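Side-chain contact in extracellular solute-binding protein, family 3 (Methylophaga aminisulfidivorans MP, PDB 5SV6), which is of unknown function but has a periplasmic binding protein-like architecture and is probably associated with the methanol dehydrogenase system: residues K61-F66 and F84-K89. Sequence-based numbering, arbitrary orientation.
Sequences KQQEGF and FVWSDK
Lys-61 and Trp-86 bring the backbones closest, their CA atoms 7.1 Å apart, where segment 61-66, the loop leading from strand 59-60 into helix 66-77, passes strand 82-87. In this periplasmic binding protein-like fold the strand pairs in parallel with strand 47-52. The contact lies at the surface and rests on the Trp-86 indole, against which the backbone of Lys-61 is laid, its O 3.7 Å from Trp-86 CZ2. A CH-pi interaction occupies one face: Lys-61 CA stands 3.7 Å from the centroid of the six-membered ring, 12° off its normal. With CG anti to the backbone N (chi1 -167°), the extended lysine chain continues over the indole, CG coming 4.1 Å from Trp-86 CE2. Phe-84 CB sits against the opposite face, 3.2 Å above the plane and offset toward the rim, so the indole is sandwiched between the loop and Phe-84, two residues back on its own strand. Were Trp-86 replaced by an alanine, Lys-61 CA would probably lose its aromatic platform and a gap would open between the loop and Phe-84. Gln-63 reaches the indole from the edge, near the ring plane, with CG 4.0 Å from Trp-86 CZ2. Its amide plane is turned 58° from the Phe-84 ring, which it meets obliquely, Gln-63 CD lying 3.5 Å from Phe-84 CE2.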
# COMPACT_ATOMS: atom_id res chain seq x y z
N LYS A 61 14.40 5.47 -7.05
CA LYS A 61 15.57 5.18 -7.87
C LYS A 61 16.82 4.97 -7.02
O LYS A 61 17.76 4.30 -7.44
CB LYS A 61 15.79 6.25 -8.94
CG LYS A 61 16.79 5.83 -10.03
CD LYS A 61 16.67 6.69 -11.27
CE LYS A 61 17.65 6.24 -12.35
NZ LYS A 61 17.33 6.87 -13.66
N GLN A 62 16.82 5.52 -5.80
CA GLN A 62 17.96 5.35 -4.90
C GLN A 62 17.90 4.05 -4.10
O GLN A 62 18.76 3.78 -3.25
CB GLN A 62 18.11 6.56 -3.97
CG GLN A 62 18.59 7.81 -4.68
CD GLN A 62 17.54 8.39 -5.60
OE1 GLN A 62 16.41 8.69 -5.18
NE2 GLN A 62 17.88 8.53 -6.87
N GLN A 63 16.88 3.24 -4.39
CA GLN A 63 16.71 1.92 -3.79
C GLN A 63 16.49 1.99 -2.29
O GLN A 63 16.87 1.09 -1.54
CB GLN A 63 17.89 0.99 -4.15
CG GLN A 63 18.08 0.83 -5.66
CD GLN A 63 19.20 -0.13 -6.02
OE1 GLN A 63 19.52 -1.06 -5.27
NE2 GLN A 63 19.81 0.08 -7.18
N GLU A 64 15.85 3.07 -1.85
CA GLU A 64 15.62 3.31 -0.42
C GLU A 64 14.28 2.77 0.10
O GLU A 64 14.02 2.78 1.31
CB GLU A 64 15.75 4.80 -0.12
CG GLU A 64 17.15 5.33 -0.39
CD GLU A 64 17.22 6.84 -0.31
OE1 GLU A 64 16.21 7.51 -0.61
OE2 GLU A 64 18.30 7.35 0.05
N GLY A 65 13.44 2.28 -0.81
CA GLY A 65 12.12 1.79 -0.43
C GLY A 65 12.16 0.36 0.09
O GLY A 65 13.11 -0.37 -0.20
N PHE A 66 11.14 -0.05 0.84
CA PHE A 66 11.14 -1.41 1.41
C PHE A 66 11.05 -2.52 0.36
O PHE A 66 11.63 -3.59 0.54
CB PHE A 66 10.12 -1.58 2.57
CG PHE A 66 8.68 -1.75 2.13
CD1 PHE A 66 8.20 -2.98 1.73
CD2 PHE A 66 7.80 -0.68 2.20
CE1 PHE A 66 6.88 -3.14 1.36
CE2 PHE A 66 6.49 -0.83 1.83
CZ PHE A 66 6.02 -2.06 1.40
N PHE A 84 17.09 -3.44 -11.88
CA PHE A 84 15.86 -2.65 -11.84
C PHE A 84 15.54 -2.03 -13.19
O PHE A 84 16.43 -1.54 -13.88
CB PHE A 84 15.97 -1.54 -10.82
CG PHE A 84 15.86 -2.00 -9.40
CD1 PHE A 84 14.64 -2.43 -8.90
CD2 PHE A 84 16.95 -1.96 -8.56
CE1 PHE A 84 14.53 -2.84 -7.59
CE2 PHE A 84 16.85 -2.36 -7.25
CZ PHE A 84 15.63 -2.82 -6.76
N VAL A 85 14.26 -2.04 -13.54
CA VAL A 85 13.77 -1.30 -14.69
C VAL A 85 12.85 -0.24 -14.13
O VAL A 85 11.77 -0.55 -13.63
CB VAL A 85 13.01 -2.20 -15.67
CG1 VAL A 85 12.34 -1.38 -16.75
CG2 VAL A 85 13.94 -3.24 -16.26
N TRP A 86 13.29 1.01 -14.20
CA TRP A 86 12.62 2.11 -13.51
C TRP A 86 11.52 2.73 -14.34
O TRP A 86 11.68 2.95 -15.55
CB TRP A 86 13.64 3.19 -13.08
CG TRP A 86 14.73 2.64 -12.19
CD1 TRP A 86 16.02 2.36 -12.54
CD2 TRP A 86 14.61 2.32 -10.80
NE1 TRP A 86 16.71 1.88 -11.45
CE2 TRP A 86 15.87 1.84 -10.37
CE3 TRP A 86 13.56 2.38 -9.88
CZ2 TRP A 86 16.10 1.42 -9.06
CZ3 TRP A 86 13.79 1.96 -8.58
CH2 TRP A 86 15.05 1.49 -8.17
N SER A 87 10.39 3.01 -13.70
CA SER A 87 9.28 3.72 -14.31
C SER A 87 9.11 5.09 -13.68
O SER A 87 9.27 5.25 -12.47
CB SER A 87 7.98 2.94 -14.19
OG SER A 87 6.86 3.77 -14.46
N ASP A 88 8.77 6.08 -14.50
CA ASP A 88 8.56 7.43 -14.02
C ASP A 88 7.12 7.63 -13.62
O ASP A 88 6.75 8.68 -13.10
CB ASP A 88 8.95 8.44 -15.10
CG ASP A 88 10.37 8.26 -15.56
OD1 ASP A 88 11.28 8.51 -14.74
OD2 ASP A 88 10.58 7.85 -16.72
N LYS A 89 6.30 6.63 -13.89
CA LYS A 89 4.90 6.67 -13.52
C LYS A 89 4.71 6.08 -12.11
O LYS A 89 5.62 5.47 -11.56
CB LYS A 89 4.04 5.89 -14.53
CG LYS A 89 4.16 6.37 -15.98
CD LYS A 89 3.24 7.54 -16.27
CE LYS A 89 1.78 7.11 -16.34
NZ LYS A 89 1.36 6.66 -17.71